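Local coordinates for protein putative trimethylamine methyltransferase (Rhizobium meliloti, PDB 4YYC) that probably acts as a methyltransferase of the trimethylamine methyltransferase (MTTB) family, though its own substrate is not established, at residues E76-A81 / R95-H100. Sequence-based numbering, arbitrary orientation.
Sequences EFRDDA and RGQRVH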
loop_
_atom_site.group_PDB
_atom_site.type_symbol
_atom_site.label_atom_id
_atom_site.label_comp_id
_atom_site.label_asym_id
_atom_site.label_seq_id
_atom_site.Cartn_x
_atom_site.Cartn_y
_atom_site.Cartn_z
ATOM N N GLU A 76 -19.137 -26.383 -14.920
ATOM C CA GLU A 76 -19.954 -27.424 -14.272
ATOM C C GLU A 76 -20.944 -26.824 -13.276
ATOM O O GLU A 76 -20.572 -25.997 -12.456
ATOM C CB GLU A 76 -19.060 -28.405 -13.524
ATOM C CG GLU A 76 -18.065 -29.150 -14.407
ATOM C CD GLU A 76 -18.563 -30.518 -14.801
ATOM O OE1 GLU A 76 -18.844 -31.336 -13.901
ATOM O OE2 GLU A 76 -18.708 -30.786 -16.017
ATOM N N PHE A 77 -22.207 -27.263 -13.341
ATOM C CA PHE A 77 -23.197 -26.961 -12.341
ATOM C C PHE A 77 -23.535 -28.321 -11.795
ATOM O O PHE A 77 -24.263 -29.080 -12.423
ATOM C CB PHE A 77 -24.395 -26.226 -12.956
ATOM C CG PHE A 77 -24.141 -24.752 -13.159
ATOM C CD1 PHE A 77 -23.254 -24.298 -14.136
ATOM C CD2 PHE A 77 -24.744 -23.815 -12.328
ATOM C CE1 PHE A 77 -22.981 -22.943 -14.251
ATOM C CE2 PHE A 77 -24.475 -22.462 -12.449
ATOM C CZ PHE A 77 -23.585 -22.026 -13.395
ATOM N N ARG A 78 -22.969 -28.668 -10.638
ATOM C CA ARG A 78 -23.027 -30.061 -10.165
ATOM C C ARG A 78 -24.121 -30.349 -9.159
ATOM O O ARG A 78 -24.398 -29.542 -8.307
ATOM C CB ARG A 78 -21.694 -30.458 -9.572
ATOM C CG ARG A 78 -20.619 -30.451 -10.613
ATOM C CD ARG A 78 -19.295 -30.945 -10.064
ATOM N NE ARG A 78 -18.306 -31.135 -11.133
ATOM C CZ ARG A 78 -17.024 -31.444 -10.901
ATOM N NH1 ARG A 78 -16.576 -31.561 -9.656
ATOM N NH2 ARG A 78 -16.177 -31.604 -11.915
ATOM N N ASP A 79 -24.719 -31.526 -9.298
ATOM C CA ASP A 79 -25.683 -32.067 -8.362
ATOM C C ASP A 79 -26.883 -31.146 -8.175
ATOM O O ASP A 79 -27.434 -31.090 -7.076
ATOM C CB ASP A 79 -24.972 -32.415 -7.020
ATOM C CG ASP A 79 -23.805 -33.364 -7.210
ATOM O OD1 ASP A 79 -24.034 -34.436 -7.730
ATOM O OD2 ASP A 79 -22.646 -33.003 -6.915
ATOM N N ASP A 80 -27.307 -30.470 -9.260
ATOM C CA ASP A 80 -28.430 -29.519 -9.252
ATOM C C ASP A 80 -29.182 -29.564 -10.579
ATOM O O ASP A 80 -28.916 -28.827 -11.528
ATOM C CB ASP A 80 -27.986 -28.085 -8.940
ATOM C CG ASP A 80 -29.164 -27.182 -8.582
ATOM O OD1 ASP A 80 -30.291 -27.407 -9.060
ATOM O OD2 ASP A 80 -28.962 -26.260 -7.771
ATOM N N ALA A 81 -30.135 -30.492 -10.631
ATOM C CA ALA A 81 -30.889 -30.720 -11.846
ATOM C C ALA A 81 -31.705 -29.497 -12.246
ATOM O O ALA A 81 -31.860 -29.218 -13.404
ATOM C CB ALA A 81 -31.817 -31.913 -11.691
ATOM N N ARG A 95 -24.274 -30.602 -21.355
ATOM C CA ARG A 95 -23.665 -31.898 -21.668
ATOM C C ARG A 95 -23.286 -32.548 -20.342
ATOM O O ARG A 95 -22.283 -32.179 -19.726
ATOM C CB ARG A 95 -22.437 -31.705 -22.553
ATOM C CG ARG A 95 -22.722 -30.968 -23.848
ATOM C CD ARG A 95 -21.486 -30.888 -24.733
ATOM N NE ARG A 95 -21.609 -29.759 -25.661
ATOM C CZ ARG A 95 -20.597 -29.054 -26.182
ATOM N NH1 ARG A 95 -19.308 -29.346 -25.930
ATOM N NH2 ARG A 95 -20.881 -28.010 -26.962
ATOM N N GLY A 96 -24.117 -33.482 -19.882
ATOM C CA GLY A 96 -23.979 -33.975 -18.499
ATOM C C GLY A 96 -24.231 -32.842 -17.513
ATOM O O GLY A 96 -25.299 -32.235 -17.530
ATOM N N GLN A 97 -23.231 -32.541 -16.693
ATOM C CA GLN A 97 -23.302 -31.432 -15.752
ATOM C C GLN A 97 -22.527 -30.240 -16.241
ATOM O O GLN A 97 -22.422 -29.258 -15.507
ATOM C CB GLN A 97 -22.795 -31.871 -14.392
ATOM C CG GLN A 97 -23.589 -33.039 -13.861
ATOM C CD GLN A 97 -23.331 -33.265 -12.402
ATOM O OE1 GLN A 97 -24.231 -33.136 -11.579
ATOM N NE2 GLN A 97 -22.086 -33.560 -12.059
ATOM N N ARG A 98 -22.016 -30.285 -17.479
ATOM C CA ARG A 98 -21.231 -29.160 -18.021
ATOM C C ARG A 98 -22.154 -28.268 -18.837
ATOM O O ARG A 98 -22.820 -28.741 -19.762
ATOM C CB ARG A 98 -20.131 -29.689 -18.930
ATOM C CG ARG A 98 -19.123 -28.639 -19.384
ATOM C CD ARG A 98 -18.195 -28.208 -18.283
ATOM N NE ARG A 98 -17.339 -29.320 -17.873
ATOM C CZ ARG A 98 -16.266 -29.757 -18.518
ATOM N NH1 ARG A 98 -15.811 -29.166 -19.649
ATOM N NH2 ARG A 98 -15.615 -30.815 -18.013
ATOM N N VAL A 99 -22.180 -26.982 -18.505
ATOM C CA VAL A 99 -22.954 -26.020 -19.257
ATOM C C VAL A 99 -22.045 -25.240 -20.211
ATOM O O VAL A 99 -21.111 -24.604 -19.763
ATOM C CB VAL A 99 -23.678 -25.048 -18.328
ATOM C CG1 VAL A 99 -24.568 -24.141 -19.146
ATOM C CG2 VAL A 99 -24.503 -25.814 -17.305
ATOM N N HIS A 100 -22.332 -25.338 -21.525
ATOM C CA HIS A 100 -21.615 -24.591 -22.553
ATOM C C HIS A 100 -22.473 -23.402 -22.974
ATOM O O HIS A 100 -23.653 -23.554 -23.315
ATOM C CB HIS A 100 -21.299 -25.493 -23.752
ATOM C CG HIS A 100 -20.370 -26.623 -23.418
ATOM N ND1 HIS A 100 -19.015 -26.571 -23.679
ATOM C CD2 HIS A 100 -20.591 -27.818 -22.815
ATOM C CE1 HIS A 100 -18.447 -27.690 -23.262
ATOM N NE2 HIS A 100 -19.385 -28.472 -22.751
HETATM O O HOH W 1 -19.556 -33.911 -13.909
HETATM O O HOH W 2 -26.314 -30.601 -11.998
HETATM O O HOH W 3 -21.351 -34.338 -9.504
#
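Glu76 and Arg98 face each other as an antiparallel, non-hydrogen-bonded pair, and their side chains form a salt bridge over one face of the sheet, where Pro441 of the second subunit packs on both. Arg98 NE donates to Glu76 OE2 at 2.7 Å, meeting the carboxylate on its anti side. The approach lies close to the guanidinium plane, while the two flat groups are turned 72° apart. The Glu76 chain bends at chi2 (-97°), and its carboxylate oxygens are shared out: OE2 serves Arg98, and OE1 takes up Arg78 NE at 2.8 Å on its anti lone pair, giving a three-residue network. An alanine in place of Glu76 would probably leave Arg78 NE and Arg98 NE without their shared carboxylate and the like charges of the two guanidiniums, NH2 to NH2 6.2 Å, less well balanced.

Gln97, third residue of the type II' turn from Arg95 to Arg98, uses both its backbone carbonyl and its side-chain amide. Its backbone O accepts from Phe77 N at 3.0 Å, whereas its extended side chain carries OE1 to Asp79 N, 2.8 Å away in a nearly straight bond (175°) whose donor lies above the amide plane. Gln97 NE2 donates to two waters, one of which donates in turn to Glu76 OE1. Gln97 NE2 also passes 3.7 Å from Arg78 CG, the side chains crossing at about a right angle.

On the opposite face, Phe77 CD1 rests obliquely against Val99 CG2 at 3.7 Å. Trp87 of helix 81-90 meets the Phe77 ring edge-to-face, and Leu84 of that helix touches both Phe77 and Val99. Strand 98-100, the second arm of the β-hairpin begun by strand 93-95, pairs antiparallel with strand 75-77, whose other edge pairs in parallel with strand 251-252.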